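Local coordinates for protein phenylalanine hydroxylase (Colwellia psychrerythraea, PDB 2V27) that probably catalyses the iron- and tetrahydrobiopterin-dependent hydroxylation of L-phenylalanine to L-tyrosine, the first step of phenylalanine degradation, at residues 135-146 against 230-241. Sequence-based numbering, arbitrary orientation.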
loop_
_atom_site.group_PDB
_atom_site.type_symbol
_atom_site.label_atom_id
_atom_site.label_comp_id
_atom_site.label_asym_id
_atom_site.label_seq_id
_atom_site.Cartn_x
_atom_site.Cartn_y
_atom_site.Cartn_z
ATOM N N SER B 135 -30.737 -5.642 11.205
ATOM C CA SER B 135 -29.529 -5.482 12.074
ATOM C C SER B 135 -28.502 -4.516 11.467
ATOM O O SER B 135 -27.980 -3.601 12.159
ATOM C CB SER B 135 -28.859 -6.801 12.335
ATOM O OG SER B 135 -29.619 -7.558 13.257
ATOM N N PHE B 136 -28.224 -4.669 10.177
ATOM C CA PHE B 136 -27.184 -3.845 9.540
ATOM C C PHE B 136 -27.688 -2.385 9.438
ATOM O O PHE B 136 -26.965 -1.431 9.729
ATOM C CB PHE B 136 -26.855 -4.434 8.173
ATOM C CG PHE B 136 -25.763 -3.666 7.398
ATOM C CD1 PHE B 136 -24.433 -4.101 7.438
ATOM C CD2 PHE B 136 -26.067 -2.483 6.653
ATOM C CE1 PHE B 136 -23.429 -3.420 6.681
ATOM C CE2 PHE B 136 -25.086 -1.833 5.899
ATOM C CZ PHE B 136 -23.758 -2.281 5.937
ATOM N N ALA B 137 -28.933 -2.203 8.963
ATOM C CA ALA B 137 -29.561 -0.864 8.881
ATOM C C ALA B 137 -29.605 -0.141 10.244
ATOM O O ALA B 137 -29.234 1.042 10.355
ATOM C CB ALA B 137 -30.989 -0.980 8.262
ATOM N N ASN B 138 -30.055 -0.848 11.279
ATOM C CA ASN B 138 -30.182 -0.209 12.606
ATOM C C ASN B 138 -28.801 0.174 13.124
ATOM O O ASN B 138 -28.647 1.202 13.760
ATOM C CB ASN B 138 -30.931 -1.066 13.625
ATOM C CG ASN B 138 -32.387 -1.277 13.270
ATOM O OD1 ASN B 138 -32.995 -0.502 12.506
ATOM N ND2 ASN B 138 -32.940 -2.360 13.799
ATOM N N TYR B 139 -27.793 -0.651 12.881
ATOM C CA TYR B 139 -26.426 -0.342 13.304
ATOM C C TYR B 139 -25.927 0.924 12.571
ATOM O O TYR B 139 -25.323 1.810 13.196
ATOM C CB TYR B 139 -25.527 -1.568 13.056
ATOM C CG TYR B 139 -24.047 -1.264 13.164
ATOM C CD1 TYR B 139 -23.444 -1.149 14.420
ATOM C CD2 TYR B 139 -23.267 -1.079 12.014
ATOM C CE1 TYR B 139 -22.110 -0.862 14.553
ATOM C CE2 TYR B 139 -21.911 -0.779 12.114
ATOM C CZ TYR B 139 -21.335 -0.651 13.368
ATOM O OH TYR B 139 -19.952 -0.435 13.434
ATOM N N THR B 140 -26.193 1.023 11.274
ATOM C CA THR B 140 -25.788 2.173 10.505
ATOM C C THR B 140 -26.456 3.453 11.013
ATOM O O THR B 140 -25.821 4.528 11.102
ATOM C CB THR B 140 -26.026 1.910 9.010
ATOM O OG1 THR B 140 -25.396 0.672 8.632
ATOM C CG2 THR B 140 -25.499 3.021 8.138
ATOM N N GLU B 141 -27.746 3.365 11.300
ATOM C CA GLU B 141 -28.420 4.515 11.908
ATOM C C GLU B 141 -27.773 4.905 13.269
ATOM O O GLU B 141 -27.563 6.107 13.531
ATOM C CB GLU B 141 -29.897 4.161 12.102
ATOM C CG GLU B 141 -30.733 5.300 12.736
ATOM C CD GLU B 141 -32.141 4.856 13.080
ATOM O OE1 GLU B 141 -32.510 3.711 12.794
ATOM O OE2 GLU B 141 -32.911 5.704 13.604
ATOM N N ALA B 142 -27.521 3.923 14.108
ATOM C CA ALA B 142 -26.934 4.180 15.428
ATOM C C ALA B 142 -25.551 4.790 15.243
ATOM O O ALA B 142 -25.138 5.709 15.990
ATOM C CB ALA B 142 -26.840 2.903 16.226
ATOM N N TYR B 143 -24.800 4.338 14.229
ATOM C CA TYR B 143 -23.471 4.864 13.983
ATOM C C TYR B 143 -23.607 6.362 13.647
ATOM O O TYR B 143 -22.849 7.236 14.124
ATOM C CB TYR B 143 -22.794 4.056 12.860
ATOM C CG TYR B 143 -21.541 4.739 12.411
ATOM C CD1 TYR B 143 -20.315 4.480 13.075
ATOM C CD2 TYR B 143 -21.523 5.664 11.340
ATOM C CE1 TYR B 143 -19.119 5.116 12.700
ATOM C CE2 TYR B 143 -20.309 6.301 10.950
ATOM C CZ TYR B 143 -19.088 6.031 11.665
ATOM O OH TYR B 143 -17.920 6.652 11.344
ATOM N N GLY B 144 -24.579 6.695 12.782
ATOM C CA GLY B 144 -24.801 8.088 12.449
ATOM C C GLY B 144 -25.102 8.900 13.714
ATOM O O GLY B 144 -24.551 9.995 13.879
ATOM N N LYS B 145 -25.949 8.362 14.594
ATOM C CA LYS B 145 -26.242 9.080 15.847
ATOM C C LYS B 145 -24.990 9.274 16.724
ATOM O O LYS B 145 -24.879 10.291 17.396
ATOM C CB LYS B 145 -27.364 8.399 16.588
ATOM C CG LYS B 145 -28.684 8.581 15.859
ATOM C CD LYS B 145 -29.772 7.715 16.501
ATOM C CE LYS B 145 -31.153 7.930 15.849
ATOM N NZ LYS B 145 -32.215 6.929 16.299
ATOM N N MET B 146 -24.078 8.298 16.732
ATOM C CA MET B 146 -22.856 8.395 17.530
ATOM C C MET B 146 -22.019 9.616 17.157
ATOM O O MET B 146 -21.424 10.239 18.039
ATOM C CB MET B 146 -21.988 7.136 17.362
ATOM C CG MET B 146 -22.529 5.836 17.848
ATOM S SD MET B 146 -21.351 4.545 17.306
ATOM C CE MET B 146 -22.446 3.149 17.505
ATOM N N VAL B 230 -24.145 -11.121 10.869
ATOM C CA VAL B 230 -24.441 -9.672 10.808
ATOM C C VAL B 230 -25.219 -9.213 12.043
ATOM O O VAL B 230 -25.028 -8.086 12.505
ATOM C CB VAL B 230 -25.180 -9.380 9.489
ATOM C CG1 VAL B 230 -25.693 -7.920 9.460
ATOM C CG2 VAL B 230 -24.249 -9.616 8.323
ATOM N N SER B 231 -26.083 -10.078 12.595
ATOM C CA SER B 231 -26.845 -9.621 13.747
ATOM C C SER B 231 -25.954 -9.433 14.984
ATOM O O SER B 231 -26.412 -8.826 15.969
ATOM C CB SER B 231 -28.004 -10.544 14.042
ATOM O OG SER B 231 -27.515 -11.823 14.362
ATOM N N ASP B 232 -24.668 -9.821 14.908
ATOM C CA ASP B 232 -23.731 -9.411 15.983
ATOM C C ASP B 232 -23.580 -7.884 16.131
ATOM O O ASP B 232 -23.195 -7.363 17.198
ATOM C CB ASP B 232 -22.345 -10.083 15.858
ATOM C CG ASP B 232 -22.397 -11.630 16.043
ATOM O OD1 ASP B 232 -23.403 -12.153 16.564
ATOM O OD2 ASP B 232 -21.421 -12.323 15.659
ATOM N N LEU B 233 -23.910 -7.157 15.075
ATOM C CA LEU B 233 -23.893 -5.689 15.173
ATOM C C LEU B 233 -24.916 -5.167 16.193
ATOM O O LEU B 233 -24.788 -4.034 16.656
ATOM C CB LEU B 233 -24.136 -5.032 13.795
ATOM C CG LEU B 233 -23.070 -5.281 12.713
ATOM C CD1 LEU B 233 -23.612 -4.874 11.301
ATOM C CD2 LEU B 233 -21.789 -4.578 13.081
ATOM N N ASP B 234 -25.953 -5.948 16.475
ATOM C CA ASP B 234 -26.914 -5.540 17.525
ATOM C C ASP B 234 -26.250 -5.116 18.832
ATOM O O ASP B 234 -26.680 -4.133 19.440
ATOM C CB ASP B 234 -27.940 -6.617 17.817
ATOM C CG ASP B 234 -28.804 -6.952 16.635
ATOM O OD1 ASP B 234 -28.789 -6.240 15.585
ATOM O OD2 ASP B 234 -29.500 -7.992 16.752
ATOM N N GLU B 235 -25.200 -5.823 19.249
ATOM C CA GLU B 235 -24.475 -5.450 20.499
ATOM C C GLU B 235 -23.916 -4.022 20.505
ATOM O O GLU B 235 -24.000 -3.287 21.518
ATOM C CB GLU B 235 -23.365 -6.452 20.847
ATOM C CG GLU B 235 -22.657 -6.128 22.180
ATOM C CD GLU B 235 -21.321 -6.861 22.371
ATOM O OE1 GLU B 235 -21.014 -7.754 21.551
ATOM O OE2 GLU B 235 -20.568 -6.530 23.335
ATOM N N ILE B 236 -23.356 -3.601 19.374
ATOM C CA ILE B 236 -22.843 -2.230 19.254
ATOM C C ILE B 236 -23.993 -1.205 19.102
ATOM O O ILE B 236 -23.975 -0.112 19.661
ATOM C CB ILE B 236 -21.854 -2.105 18.038
ATOM C CG1 ILE B 236 -20.825 -3.259 17.986
ATOM C CG2 ILE B 236 -21.149 -0.761 18.050
ATOM C CD1 ILE B 236 -20.212 -3.704 19.346
ATOM N N ARG B 237 -25.003 -1.576 18.339
ATOM C CA ARG B 237 -26.135 -0.690 18.098
ATOM C C ARG B 237 -26.808 -0.358 19.423
ATOM O O ARG B 237 -27.294 0.761 19.602
ATOM C CB ARG B 237 -27.121 -1.346 17.130
ATOM C CG ARG B 237 -28.452 -0.602 16.917
ATOM C CD ARG B 237 -29.503 -1.654 16.659
ATOM N NE ARG B 237 -30.266 -2.002 17.837
ATOM C CZ ARG B 237 -30.916 -3.149 18.033
ATOM N NH1 ARG B 237 -30.894 -4.139 17.147
ATOM N NH2 ARG B 237 -31.576 -3.317 19.166
ATOM N N LYS B 238 -26.810 -1.316 20.347
ATOM C CA LYS B 238 -27.535 -1.130 21.600
ATOM C C LYS B 238 -26.868 -0.180 22.590
ATOM O O LYS B 238 -27.543 0.289 23.530
ATOM C CB LYS B 238 -27.880 -2.477 22.228
ATOM C CG LYS B 238 -29.040 -3.166 21.492
ATOM C CD LYS B 238 -29.343 -4.525 22.122
ATOM C CE LYS B 238 -30.201 -5.423 21.243
ATOM N NZ LYS B 238 -29.897 -6.840 21.570
ATOM N N PHE B 239 -25.569 0.103 22.418
ATOM C CA PHE B 239 -24.867 1.005 23.341
ATOM C C PHE B 239 -25.487 2.388 23.275
ATOM O O PHE B 239 -25.984 2.813 22.227
ATOM C CB PHE B 239 -23.383 1.139 23.003
ATOM C CG PHE B 239 -22.542 -0.071 23.353
ATOM C CD1 PHE B 239 -21.585 -0.546 22.453
ATOM C CD2 PHE B 239 -22.665 -0.703 24.589
ATOM C CE1 PHE B 239 -20.791 -1.644 22.753
ATOM C CE2 PHE B 239 -21.858 -1.811 24.900
ATOM C CZ PHE B 239 -20.916 -2.276 23.972
ATOM N N GLU B 240 -25.495 3.091 24.401
ATOM C CA GLU B 240 -25.764 4.516 24.344
ATOM C C GLU B 240 -24.515 5.218 23.776
ATOM O O GLU B 240 -23.392 4.672 23.837
ATOM C CB GLU B 240 -26.108 5.068 25.738
ATOM C CG GLU B 240 -27.220 4.296 26.508
ATOM C CD GLU B 240 -28.494 4.121 25.701
ATOM O OE1 GLU B 240 -29.053 5.150 25.254
ATOM N N VAL B 241 -24.703 6.426 23.242
ATOM C CA VAL B 241 -23.594 7.231 22.708
ATOM C C VAL B 241 -22.531 7.496 23.790
ATOM O O VAL B 241 -21.333 7.449 23.518
ATOM C CB VAL B 241 -24.112 8.558 22.108
ATOM C CG1 VAL B 241 -23.001 9.420 21.556
ATOM C CG2 VAL B 241 -25.113 8.263 21.002
#
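Asp234 OD1 is gripped twice: Ser135 OG donates to it at 2.8 Å, on the syn side and 19° out of the carboxylate plane, and Arg237 NH1 forms a longer salt bridge with it at 3.4 Å. The Ser135-Asp234 bond links the short helix 233-237 to 135-146 in the mainly helical aromatic amino acid hydroxylase fold, whereas the Arg237 salt bridge lies within 230-241; the axes of 135-146 and 233-237 come within 8.9 Å and run in the same general direction, at a shallow angle. Further into the interface, Leu233 CD2 sits 3.7 Å from the centroid of the Tyr139 ring and only 2° off its normal, a CH-pi contact over the face. Ile236 CG2 lies in the plane of the same ring, 3.6 Å from Tyr139 CE1. With CG anti to the backbone N (chi1 167°), Tyr139 runs alongside Ile236 and across Leu233, and its OH is hydrogen-bonded to Thr165 on helix 152-167. Leu233 CD1 also touches CD1 of Phe136, a residue whose side chain lies about 5 Å from that of the iron ligand His127, which places this end of the contact close to the iron site. Bent at chi2 and chi3, Arg237 lays its aliphatic part along 135-146, bringing CD to 3.4 Å from Asn138 CB and CG to 3.9 Å from Ala142 CB.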